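Local coordinates for protein serine racemase (Enterococcus faecalis, PDB 4ECL) that belongs to the alanine racemase family, forming a cytoplasmic two-chain assembly in which a TIM-barrel-type domain is joined to a strand-rich C-terminal domain, at residues Arg6-Ile11 with Ser246-Val251; Lys250-Arg255 with Ile277-Ile282; Glu261-Ser266 with Pro307-Ile312; Ala271-Leu276 with Val321-Asn326. All coordinates share one frame; numbering follows the deposited sequence.

Overall arrangement
All four contacts belong to the strand-rich C-terminal domain and reach one mixed sheet. Contact 1 pairs the N-terminal strand 7-11 with strand 245-257, so the chain begins in this sheet, passes through the barrel-type domain and returns. Contact 2 continues on strand 245-257, shares K250 and V251 with contact 1 and pairs that strand with 275-280; their centres are about 13 Å apart. Contacts 3 and 4 open after contact 1 closes, and contacts 2, 3 and 4 interleave along the chain, their centres about 13 Å from one another. I277 of contact 2 packs on V263 and V309 of contact 3. Contacts 1, 2 and 3 reach the second subunit; contact 4 does not.

Contact 1: Arg6-Ile11 with Ser246-Val251; sequences RAYLEI and SLKAKV
A7 to E10 pair with A249 to S246 as an antiparallel ladder, joining the N-terminal strand 7-11 to strand 245-257 in the mixed sheet of the C-terminal domain. Y8/K248 and E10/S246 are the hydrogen-bonded pairs; A7/A249 and L9/L247 are non-hydrogen-bonded. K248 N reaches Y8 O at 2.8 Å, and K250 N carries the ladder on to R6 O. The Y8 ring does most of the side-chain work. With chi1 at 54° its CG sits between the backbone N and the carbonyl carbon, and K248 CB lies over one ring face in a CH-pi contact, shifted toward the rim and 3.4 Å from CZ. K248 CG follows, 3.6 Å from Y8 CE2. The lysine then bends at chi2 (-86°), and its CE stands 4.1 Å from E10 OE2. On the other face of the sheet L9 CD2 meets L247 CD1 at 3.7 Å; further along the same face the A7 and A249 CB atoms are 4.0 Å apart. E10 O takes two donors, S246 N and a water that also bonds S246 OG. E10 and K248 bear opposite charges without forming an ion pair, their nearest charged atoms being OE2 and NZ at 4.7 Å. Each has another partner, R373 for the carboxylate and T334 for the ammonium, so any attraction between them is probably secondary to those bonds.

Contact 2: Lys250-Arg255 with Ile277-Ile282; sequences KVVLIR and IAILPI
V252 N gives an almost straight hydrogen bond to I279 O (2.9 Å, 173°), I279 N returns one to L253 O at 2.8 Å, and R255 and I277 then bond each other both ways, the strands 253-255 and 277-280 running antiparallel at 152°. Through those first two bonds V252 and L253 stand together opposite the single residue I279, an arrangement consistent with a classic beta bulge, and it interrupts the long strand 245-257 on its way through the C-terminal domain sheet. Both V252 and L253 touch I279: V252 CG2 meets I279 CG2 at 3.9 Å, the two side chains crossing at about a right angle, while L253 CB lies against I279 CG1. V251 faces the other way. Its CG1, anti to the backbone N, lies 3.9 Å from A278 CB, and its CG2 is 3.8 Å from L280 CD2. Past the strand end, the P281 ring packs against the 250-252 backbone, with CD 3.0 Å from K250 O and CG 3.8 Å from V252 CG1; P281 is the centre of an inverse gamma turn. The R255 guanidinium leaves the pairing and bonds the carbonyls of R132 and G134 of the second subunit.

Contact 3: Glu261-Ser266 with Pro307-Ile312; sequences ESVGYS and PIVGKI
S266 and V263 carry the first side of this contact, and V309 is the residue most covered on the other. It is a small meeting of a loop, 261-266, with segment 307-312, which includes part of strand 304-309, and it rests on van der Waals contact. V263 sends its CG2 methyl to the CG2 methyl of V309, 4.3 Å away, a loose apolar touch between two buried side chains. Further along the loop, S266 comes in over the backbone turn at G310. With chi1 at 69° its OG is turned to G310 CA, 3.8 Å away. S266 CB meets the methylene CG of K311 at 3.7 Å. A chi1 of -46° turns K311 CG beside its own N and against the serine; the bends at chi2 and chi3 then carry the rest of the lysine off from the loop, leaving the aliphatic part to do the touching. G310 takes a positive phi of 74°, and with its CA 4.3 Å from V263 O it lets the loop carbonyl and the serine hydroxyl come in over bare backbone. The second subunit holds both sides: on the loop its H131 bonds S262 O and its F174 stacks on the Y265 ring, and on the other segment its R132 bonds K311 O. Within the chain, F269 packs on V263, and strand 317-320, which pairs with both 275-280 and 304-309, flanks V309 through A318 and D320.

Contact 4: Ala271-Leu276 with Val321-Asn326; sequences ATRDSL and VTDIPN
R273 reaches across to T322 and D323 from the loop leading into strand 275-280, and its side chain is the one to follow. From CB the chain leaves with chi1 at 60° and runs extended through CG and CD to NE. NE comes 3.6 Å from T322 CG2, the first touch, and CZ is just as near that methyl, which lies over one face of the guanidinium. At the tip NH2 is 3.4 Å from T322 CB and alone bonds both oxygens of D323: 3.0 Å to OD2, nearly straight at 165° and in the guanidinium plane, on the syn side but out of the carboxylate plane, and 2.7 Å to OD1, a weak, bent bond. The two flat groups stand 82° apart. Nearer the backbone T322 OG1 accepts L276 N at 3.1 Å and also bonds D320, while V321 N donates to L276 O at 2.9 Å. V321 starts a type I beta turn that ends at I324; its CG2 packs on L276 CB at 3.9 Å. S275 OG bonds back to R273 O, with the hydroxyl above the carbonyl plane. R273 and D323 are exposed, so solvent would probably weaken their attraction; the T322 hydroxyl, gripped by L276 N and D320, joins the turn to the strand by hydrogen bonds that do not depend on the R273-D323 ion pair.

Contact 1: Arg6-Ile11 with Ser246-Val251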
loop_
_atom_site.group_PDB
_atom_site.type_symbol
_atom_site.label_atom_id
_atom_site.label_comp_id
_atom_site.label_asym_id
_atom_site.label_seq_id
_atom_site.Cartn_x
_atom_site.Cartn_y
_atom_site.Cartn_z
ATOM N N ARG A 6 -7.980 -2.194 16.693
ATOM C CA ARG A 6 -6.880 -1.303 16.314
ATOM C C ARG A 6 -7.236 -0.308 15.201
ATOM O O ARG A 6 -7.438 0.876 15.454
ATOM C CB ARG A 6 -5.653 -2.138 15.914
ATOM C CG ARG A 6 -4.473 -1.346 15.380
ATOM C CD ARG A 6 -3.459 -2.280 14.746
ATOM N NE ARG A 6 -2.429 -1.540 14.028
ATOM C CZ ARG A 6 -2.355 -1.441 12.701
ATOM N NH1 ARG A 6 -1.374 -0.742 12.148
ATOM N NH2 ARG A 6 -3.250 -2.043 11.926
ATOM N N ALA A 7 -7.277 -0.785 13.966
ATOM C CA ALA A 7 -7.634 0.064 12.837
ATOM C C ALA A 7 -8.322 -0.809 11.823
ATOM O O ALA A 7 -7.925 -1.956 11.615
ATOM C CB ALA A 7 -6.396 0.715 12.231
ATOM N N TYR A 8 -9.353 -0.275 11.183
ATOM C CA TYR A 8 -10.168 -1.099 10.313
ATOM C C TYR A 8 -10.927 -0.274 9.301
ATOM O O TYR A 8 -11.087 0.942 9.467
ATOM C CB TYR A 8 -11.136 -1.953 11.140
ATOM C CG TYR A 8 -11.988 -1.148 12.084
ATOM C CD1 TYR A 8 -11.515 -0.795 13.338
ATOM C CD2 TYR A 8 -13.266 -0.731 11.723
ATOM C CE1 TYR A 8 -12.285 -0.052 14.222
ATOM C CE2 TYR A 8 -14.052 0.018 12.601
ATOM C CZ TYR A 8 -13.549 0.348 13.847
ATOM O OH TYR A 8 -14.297 1.084 14.731
ATOM N N LEU A 9 -11.355 -0.947 8.237
ATOM C CA LEU A 9 -12.237 -0.368 7.247
ATOM C C LEU A 9 -13.639 -0.870 7.518
ATOM O O LEU A 9 -13.837 -2.033 7.876
ATOM C CB LEU A 9 -11.825 -0.774 5.834
ATOM C CG LEU A 9 -10.483 -0.242 5.329
ATOM C CD1 LEU A 9 -10.068 -0.978 4.073
ATOM C CD2 LEU A 9 -10.570 1.252 5.072
ATOM N N GLU A 10 -14.608 0.020 7.338
ATOM C CA GLU A 10 -16.004 -0.315 7.525
ATOM C C GLU A 10 -16.663 -0.142 6.172
ATOM O O GLU A 10 -16.551 0.915 5.549
ATOM C CB GLU A 10 -16.638 0.615 8.574
ATOM C CG GLU A 10 -16.887 -0.035 9.916
ATOM C CD GLU A 10 -17.704 0.847 10.863
ATOM O OE1 GLU A 10 -17.417 0.836 12.078
ATOM O OE2 GLU A 10 -18.630 1.541 10.388
ATOM N N ILE A 11 -17.295 -1.207 5.690
ATOM C CA ILE A 11 -17.888 -1.233 4.352
ATOM C C ILE A 11 -19.410 -1.154 4.453
ATOM O O ILE A 11 -20.056 -2.086 4.950
ATOM C CB ILE A 11 -17.502 -2.525 3.608
ATOM C CG1 ILE A 11 -15.985 -2.648 3.509
ATOM C CG2 ILE A 11 -18.101 -2.543 2.214
ATOM C CD1 ILE A 11 -15.334 -1.477 2.805
ATOM N N SER A 246 -15.484 3.422 5.055
ATOM C CA SER A 246 -14.986 4.250 6.144
ATOM C C SER A 246 -13.676 3.690 6.664
ATOM O O SER A 246 -13.475 2.479 6.642
ATOM C CB SER A 246 -15.993 4.297 7.293
ATOM O OG SER A 246 -17.070 5.135 6.956
ATOM N N LEU A 247 -12.802 4.575 7.137
ATOM C CA LEU A 247 -11.540 4.178 7.778
ATOM C C LEU A 247 -11.498 4.632 9.241
ATOM O O LEU A 247 -11.639 5.827 9.538
ATOM C CB LEU A 247 -10.350 4.761 7.025
ATOM C CG LEU A 247 -8.949 4.523 7.616
ATOM C CD1 LEU A 247 -8.590 3.046 7.636
ATOM C CD2 LEU A 247 -7.909 5.332 6.859
ATOM N N LYS A 248 -11.283 3.679 10.148
ATOM C CA LYS A 248 -11.446 3.930 11.584
ATOM C C LYS A 248 -10.236 3.450 12.377
ATOM O O LYS A 248 -9.522 2.546 11.946
ATOM C CB LYS A 248 -12.668 3.189 12.118
ATOM C CG LYS A 248 -13.944 3.393 11.340
ATOM C CD LYS A 248 -14.692 4.618 11.795
ATOM C CE LYS A 248 -16.085 4.620 11.192
ATOM N NZ LYS A 248 -16.928 5.735 11.685
ATOM N N ALA A 249 -10.026 4.045 13.548
ATOM C CA ALA A 249 -8.958 3.600 14.448
ATOM C C ALA A 249 -9.264 4.006 15.887
ATOM O O ALA A 249 -9.806 5.088 16.124
ATOM C CB ALA A 249 -7.600 4.152 13.999
ATOM N N LYS A 250 -8.930 3.134 16.838
ATOM C CA LYS A 250 -9.203 3.390 18.256
ATOM C C LYS A 250 -8.015 3.954 19.025
ATOM O O LYS A 250 -6.914 3.406 18.957
ATOM C CB LYS A 250 -9.732 2.121 18.937
ATOM C CG LYS A 250 -11.203 1.862 18.586
ATOM C CD LYS A 250 -11.661 0.486 19.020
ATOM C CE LYS A 250 -13.088 0.220 18.563
ATOM N NZ LYS A 250 -13.558 -1.117 19.018
ATOM N N VAL A 251 -8.253 5.048 19.754
ATOM C CA VAL A 251 -7.233 5.683 20.593
ATOM C C VAL A 251 -6.612 4.694 21.581
ATOM O O VAL A 251 -7.315 3.955 22.270
ATOM C CB VAL A 251 -7.820 6.856 21.423
ATOM C CG1 VAL A 251 -6.743 7.478 22.279
ATOM C CG2 VAL A 251 -8.470 7.905 20.514
HETATM O O HOH W 1 -18.650 2.887 5.834
#

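Contact 2: Lys250-Arg255 with Ile277-Ile282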
loop_
_atom_site.group_PDB
_atom_site.type_symbol
_atom_site.label_atom_id
_atom_site.label_comp_id
_atom_site.label_asym_id
_atom_site.label_seq_id
_atom_site.Cartn_x
_atom_site.Cartn_y
_atom_site.Cartn_z
ATOM N N LYS A 250 -8.930 3.134 16.838
ATOM C CA LYS A 250 -9.203 3.390 18.256
ATOM C C LYS A 250 -8.015 3.954 19.025
ATOM O O LYS A 250 -6.914 3.406 18.957
ATOM C CB LYS A 250 -9.732 2.121 18.937
ATOM C CG LYS A 250 -11.203 1.862 18.586
ATOM C CD LYS A 250 -11.661 0.486 19.020
ATOM C CE LYS A 250 -13.088 0.220 18.563
ATOM N NZ LYS A 250 -13.558 -1.117 19.018
ATOM N N VAL A 251 -8.253 5.048 19.754
ATOM C CA VAL A 251 -7.233 5.683 20.593
ATOM C C VAL A 251 -6.612 4.694 21.581
ATOM O O VAL A 251 -7.315 3.955 22.270
ATOM C CB VAL A 251 -7.820 6.856 21.423
ATOM C CG1 VAL A 251 -6.743 7.478 22.279
ATOM C CG2 VAL A 251 -8.470 7.905 20.514
ATOM N N VAL A 252 -5.285 4.677 21.642
ATOM C CA VAL A 252 -4.589 3.745 22.521
ATOM C C VAL A 252 -3.932 4.455 23.689
ATOM O O VAL A 252 -3.496 3.813 24.643
ATOM C CB VAL A 252 -3.507 2.965 21.756
ATOM C CG1 VAL A 252 -4.155 2.069 20.721
ATOM C CG2 VAL A 252 -2.533 3.935 21.108
ATOM N N LEU A 253 -3.856 5.781 23.606
ATOM C CA LEU A 253 -3.261 6.575 24.670
ATOM C C LEU A 253 -3.612 8.051 24.546
ATOM O O LEU A 253 -3.742 8.574 23.442
ATOM C CB LEU A 253 -1.736 6.438 24.677
ATOM C CG LEU A 253 -1.148 7.158 25.895
ATOM C CD1 LEU A 253 -1.503 6.362 27.144
ATOM C CD2 LEU A 253 0.339 7.420 25.792
ATOM N N ILE A 254 -3.755 8.715 25.692
ATOM C CA ILE A 254 -3.915 10.161 25.729
ATOM C C ILE A 254 -2.772 10.717 26.550
ATOM O O ILE A 254 -2.433 10.170 27.577
ATOM C CB ILE A 254 -5.286 10.585 26.303
ATOM C CG1 ILE A 254 -6.404 10.213 25.325
ATOM C CG2 ILE A 254 -5.340 12.083 26.538
ATOM C CD1 ILE A 254 -7.361 9.182 25.866
ATOM N N ARG A 255 -2.158 11.782 26.062
ATOM C CA ARG A 255 -0.994 12.341 26.705
ATOM C C ARG A 255 -1.143 13.838 26.819
ATOM O O ARG A 255 -1.574 14.494 25.865
ATOM C CB ARG A 255 0.278 12.018 25.912
ATOM C CG ARG A 255 1.532 12.625 26.545
ATOM C CD ARG A 255 2.837 12.197 25.859
ATOM N NE ARG A 255 3.039 10.746 25.836
ATOM C CZ ARG A 255 3.339 10.006 26.903
ATOM N NH1 ARG A 255 3.452 10.567 28.104
ATOM N NH2 ARG A 255 3.510 8.694 26.769
ATOM N N ILE A 277 -3.027 14.990 23.640
ATOM C CA ILE A 277 -2.739 14.262 22.406
ATOM C C ILE A 277 -3.299 12.849 22.458
ATOM O O ILE A 277 -3.084 12.127 23.432
ATOM C CB ILE A 277 -1.210 14.191 22.153
ATOM C CG1 ILE A 277 -0.683 15.559 21.728
ATOM C CG2 ILE A 277 -0.870 13.146 21.103
ATOM C CD1 ILE A 277 -1.506 16.199 20.641
ATOM N N ALA A 278 -4.015 12.448 21.416
ATOM C CA ALA A 278 -4.453 11.066 21.326
ATOM C C ALA A 278 -3.568 10.317 20.354
ATOM O O ALA A 278 -3.261 10.804 19.262
ATOM C CB ALA A 278 -5.902 10.978 20.902
ATOM N N ILE A 279 -3.161 9.119 20.742
ATOM C CA ILE A 279 -2.345 8.301 19.862
ATOM C C ILE A 279 -3.223 7.264 19.181
ATOM O O ILE A 279 -3.940 6.518 19.854
ATOM C CB ILE A 279 -1.216 7.607 20.641
ATOM C CG1 ILE A 279 -0.377 8.650 21.386
ATOM C CG2 ILE A 279 -0.352 6.793 19.706
ATOM C CD1 ILE A 279 0.303 9.645 20.461
ATOM N N LEU A 280 -3.166 7.238 17.852
ATOM C CA LEU A 280 -3.897 6.270 17.037
ATOM C C LEU A 280 -2.936 5.234 16.456
ATOM O O LEU A 280 -1.875 5.580 15.941
ATOM C CB LEU A 280 -4.617 6.979 15.894
ATOM C CG LEU A 280 -5.697 7.997 16.272
ATOM C CD1 LEU A 280 -6.282 8.640 15.029
ATOM C CD2 LEU A 280 -6.798 7.342 17.098
ATOM N N PRO A 281 -3.315 3.958 16.524
ATOM C CA PRO A 281 -2.473 2.848 16.081
ATOM C C PRO A 281 -2.676 2.604 14.599
ATOM O O PRO A 281 -2.987 1.491 14.179
ATOM C CB PRO A 281 -3.025 1.679 16.887
ATOM C CG PRO A 281 -4.501 1.993 16.973
ATOM C CD PRO A 281 -4.610 3.493 17.043
ATOM N N ILE A 282 -2.540 3.664 13.810
ATOM C CA ILE A 282 -2.562 3.547 12.364
ATOM C C ILE A 282 -1.481 4.438 11.774
ATOM O O ILE A 282 -1.284 5.574 12.217
ATOM C CB ILE A 282 -3.928 3.913 11.765
ATOM C CG1 ILE A 282 -3.944 3.636 10.260
ATOM C CG2 ILE A 282 -4.271 5.378 12.019
ATOM C CD1 ILE A 282 -5.312 3.985 9.619
#

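Contact 3: Glu261-Ser266 with Pro307-Ile312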
loop_
_atom_site.group_PDB
_atom_site.type_symbol
_atom_site.label_atom_id
_atom_site.label_comp_id
_atom_site.label_asym_id
_atom_site.label_seq_id
_atom_site.Cartn_x
_atom_site.Cartn_y
_atom_site.Cartn_z
ATOM N N GLU A 261 6.433 21.900 24.177
ATOM C CA GLU A 261 6.867 20.543 23.850
ATOM C C GLU A 261 6.399 20.093 22.464
ATOM O O GLU A 261 5.398 20.584 21.941
ATOM C CB GLU A 261 6.386 19.554 24.915
ATOM C CG GLU A 261 7.014 19.770 26.285
ATOM C CD GLU A 261 6.583 18.724 27.297
ATOM O OE1 GLU A 261 5.532 18.084 27.085
ATOM O OE2 GLU A 261 7.302 18.538 28.303
ATOM N N SER A 262 7.128 19.154 21.870
ATOM C CA SER A 262 6.743 18.628 20.566
ATOM C C SER A 262 6.195 17.211 20.657
ATOM O O SER A 262 6.057 16.649 21.746
ATOM C CB SER A 262 7.935 18.633 19.607
ATOM O OG SER A 262 7.527 18.211 18.310
ATOM N N VAL A 263 5.881 16.642 19.499
ATOM C CA VAL A 263 5.578 15.223 19.393
ATOM C C VAL A 263 6.499 14.623 18.336
ATOM O O VAL A 263 6.533 15.089 17.190
ATOM C CB VAL A 263 4.110 14.963 19.008
ATOM C CG1 VAL A 263 3.865 13.467 18.803
ATOM C CG2 VAL A 263 3.166 15.528 20.070
ATOM N N GLY A 264 7.251 13.598 18.728
ATOM C CA GLY A 264 8.230 12.984 17.845
ATOM C C GLY A 264 9.357 13.939 17.503
ATOM O O GLY A 264 10.014 13.787 16.474
ATOM N N TYR A 265 9.564 14.926 18.377
ATOM C CA TYR A 265 10.530 16.029 18.203
ATOM C C TYR A 265 10.592 16.731 16.836
ATOM O O TYR A 265 11.314 17.717 16.677
ATOM C CB TYR A 265 11.949 15.652 18.671
ATOM C CG TYR A 265 12.862 16.865 18.771
ATOM C CD1 TYR A 265 12.535 17.932 19.606
ATOM C CD2 TYR A 265 14.017 16.967 18.000
ATOM C CE1 TYR A 265 13.345 19.050 19.694
ATOM C CE2 TYR A 265 14.837 18.089 18.081
ATOM C CZ TYR A 265 14.493 19.124 18.932
ATOM O OH TYR A 265 15.293 20.241 19.025
ATOM N N SER A 266 9.846 16.241 15.855
ATOM C CA SER A 266 9.788 16.927 14.577
ATOM C C SER A 266 9.396 18.372 14.829
ATOM O O SER A 266 8.348 18.655 15.412
ATOM C CB SER A 266 8.780 16.276 13.630
ATOM O OG SER A 266 7.448 16.468 14.084
ATOM N N PRO A 307 -6.857 17.671 14.587
ATOM C CA PRO A 307 -5.781 17.790 13.596
ATOM C C PRO A 307 -4.643 16.816 13.892
ATOM O O PRO A 307 -4.309 16.579 15.052
ATOM C CB PRO A 307 -5.291 19.231 13.770
ATOM C CG PRO A 307 -6.398 19.941 14.483
ATOM C CD PRO A 307 -7.064 18.917 15.338
ATOM N N ILE A 308 -4.073 16.239 12.846
ATOM C CA ILE A 308 -2.926 15.372 13.010
ATOM C C ILE A 308 -1.724 16.214 13.429
ATOM O O ILE A 308 -1.453 17.262 12.841
ATOM C CB ILE A 308 -2.623 14.621 11.719
ATOM C CG1 ILE A 308 -3.849 13.802 11.301
ATOM C CG2 ILE A 308 -1.397 13.740 11.905
ATOM C CD1 ILE A 308 -3.750 13.217 9.910
ATOM N N VAL A 309 -1.018 15.768 14.463
ATOM C CA VAL A 309 0.135 16.508 14.964
ATOM C C VAL A 309 1.428 15.719 14.743
ATOM O O VAL A 309 1.484 14.509 14.985
ATOM C CB VAL A 309 -0.041 16.901 16.447
ATOM C CG1 VAL A 309 -1.281 17.763 16.613
ATOM C CG2 VAL A 309 -0.161 15.671 17.316
ATOM N N GLY A 310 2.451 16.406 14.239
ATOM C CA GLY A 310 3.735 15.788 13.965
ATOM C C GLY A 310 3.692 14.910 12.727
ATOM O O GLY A 310 2.692 14.885 12.003
ATOM N N LYS A 311 4.774 14.179 12.489
ATOM C CA LYS A 311 4.857 13.298 11.329
ATOM C C LYS A 311 4.055 12.025 11.568
ATOM O O LYS A 311 3.898 11.578 12.716
ATOM C CB LYS A 311 6.312 12.941 11.032
ATOM C CG LYS A 311 7.258 14.131 11.050
ATOM C CD LYS A 311 6.888 15.145 9.970
ATOM C CE LYS A 311 7.187 14.618 8.565
ATOM N NZ LYS A 311 6.936 15.637 7.494
ATOM N N ILE A 312 3.536 11.457 10.484
ATOM C CA ILE A 312 2.852 10.175 10.537
ATOM C C ILE A 312 3.885 9.061 10.509
ATOM O O ILE A 312 4.783 9.069 9.683
ATOM C CB ILE A 312 1.879 10.012 9.361
ATOM C CG1 ILE A 312 0.794 11.091 9.432
ATOM C CG2 ILE A 312 1.265 8.618 9.372
ATOM C CD1 ILE A 312 -0.239 11.018 8.319
#

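Contact 4: Ala271-Leu276 with Val321-Asn326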
loop_
_atom_site.group_PDB
_atom_site.type_symbol
_atom_site.label_atom_id
_atom_site.label_comp_id
_atom_site.label_asym_id
_atom_site.label_seq_id
_atom_site.Cartn_x
_atom_site.Cartn_y
_atom_site.Cartn_z
ATOM N N ALA A 271 3.689 22.703 20.580
ATOM C CA ALA A 271 2.407 23.095 21.155
ATOM C C ALA A 271 2.446 24.553 21.591
ATOM O O ALA A 271 3.400 24.993 22.249
ATOM C CB ALA A 271 2.031 22.189 22.319
ATOM N N THR A 272 1.410 25.296 21.211
ATOM C CA THR A 272 1.315 26.717 21.516
ATOM C C THR A 272 0.564 26.890 22.823
ATOM O O THR A 272 0.332 28.010 23.288
ATOM C CB THR A 272 0.535 27.466 20.433
ATOM O OG1 THR A 272 -0.862 27.407 20.736
ATOM C CG2 THR A 272 0.784 26.843 19.069
ATOM N N ARG A 273 0.175 25.762 23.402
ATOM C CA ARG A 273 -0.562 25.747 24.655
ATOM C C ARG A 273 -0.438 24.365 25.283
ATOM O O ARG A 273 0.054 23.429 24.644
ATOM C CB ARG A 273 -2.031 26.068 24.397
ATOM C CG ARG A 273 -2.732 25.080 23.469
ATOM C CD ARG A 273 -4.166 25.517 23.215
ATOM N NE ARG A 273 -4.947 24.503 22.517
ATOM C CZ ARG A 273 -6.235 24.636 22.217
ATOM N NH1 ARG A 273 -6.882 25.745 22.553
ATOM N NH2 ARG A 273 -6.876 23.663 21.580
ATOM N N ASP A 274 -0.875 24.234 26.531
ATOM C CA ASP A 274 -0.913 22.919 27.163
ATOM C C ASP A 274 -1.958 22.079 26.449
ATOM O O ASP A 274 -3.116 22.484 26.325
ATOM C CB ASP A 274 -1.233 23.034 28.650
ATOM C CG ASP A 274 -0.073 23.588 29.449
ATOM O OD1 ASP A 274 0.822 24.216 28.841
ATOM O OD2 ASP A 274 -0.060 23.399 30.683
ATOM N N SER A 275 -1.546 20.912 25.971
ATOM C CA SER A 275 -2.385 20.161 25.053
ATOM C C SER A 275 -2.660 18.730 25.489
ATOM O O SER A 275 -1.963 18.169 26.342
ATOM C CB SER A 275 -1.760 20.154 23.654
ATOM O OG SER A 275 -1.570 21.472 23.173
ATOM N N LEU A 276 -3.695 18.156 24.888
ATOM C CA LEU A 276 -3.981 16.740 25.011
ATOM C C LEU A 276 -3.779 16.085 23.650
ATOM O O LEU A 276 -4.301 16.561 22.633
ATOM C CB LEU A 276 -5.414 16.519 25.480
ATOM C CG LEU A 276 -5.648 16.711 26.972
ATOM C CD1 LEU A 276 -7.143 16.621 27.282
ATOM C CD2 LEU A 276 -4.866 15.670 27.747
ATOM N N VAL A 321 -6.471 16.555 20.707
ATOM C CA VAL A 321 -7.820 16.483 21.277
ATOM C C VAL A 321 -8.022 17.474 22.419
ATOM O O VAL A 321 -8.909 17.297 23.257
ATOM C CB VAL A 321 -8.192 15.047 21.718
ATOM C CG1 VAL A 321 -8.302 14.137 20.492
ATOM C CG2 VAL A 321 -7.173 14.500 22.698
ATOM N N THR A 322 -7.202 18.524 22.424
ATOM C CA THR A 322 -7.258 19.561 23.449
ATOM C C THR A 322 -8.675 20.117 23.651
ATOM O O THR A 322 -9.072 20.434 24.773
ATOM C CB THR A 322 -6.282 20.720 23.132
ATOM O OG1 THR A 322 -4.976 20.195 22.865
ATOM C CG2 THR A 322 -6.195 21.696 24.310
ATOM N N ASP A 323 -9.441 20.211 22.569
ATOM C CA ASP A 323 -10.787 20.774 22.646
ATOM C C ASP A 323 -11.889 19.723 22.496
ATOM O O ASP A 323 -13.002 20.045 22.078
ATOM C CB ASP A 323 -10.977 21.864 21.585
ATOM C CG ASP A 323 -9.884 22.917 21.621
ATOM O OD1 ASP A 323 -9.245 23.083 22.676
ATOM O OD2 ASP A 323 -9.660 23.581 20.586
ATOM N N ILE A 324 -11.583 18.470 22.824
ATOM C CA ILE A 324 -12.585 17.407 22.750
ATOM C C ILE A 324 -12.571 16.590 24.037
ATOM O O ILE A 324 -11.789 15.653 24.173
ATOM C CB ILE A 324 -12.334 16.442 21.561
ATOM C CG1 ILE A 324 -11.964 17.210 20.284
ATOM C CG2 ILE A 324 -13.554 15.550 21.340
ATOM C CD1 ILE A 324 -11.554 16.317 19.118
ATOM N N PRO A 325 -13.429 16.948 25.001
ATOM C CA PRO A 325 -13.335 16.252 26.296
ATOM C C PRO A 325 -13.744 14.776 26.226
ATOM O O PRO A 325 -13.231 13.961 26.997
ATOM C CB PRO A 325 -14.264 17.056 27.219
ATOM C CG PRO A 325 -15.093 17.903 26.321
ATOM C CD PRO A 325 -14.354 18.090 25.025
ATOM N N ASN A 326 -14.620 14.426 25.290
ATOM C CA ASN A 326 -15.098 13.056 25.195
ATOM C C ASN A 326 -14.134 12.130 24.439
ATOM O O ASN A 326 -14.520 11.468 23.471
ATOM C CB ASN A 326 -16.475 13.031 24.531
ATOM C CG ASN A 326 -17.209 11.726 24.763
ATOM O OD1 ASN A 326 -17.101 11.116 25.834
ATOM N ND2 ASN A 326 -17.957 11.284 23.754
#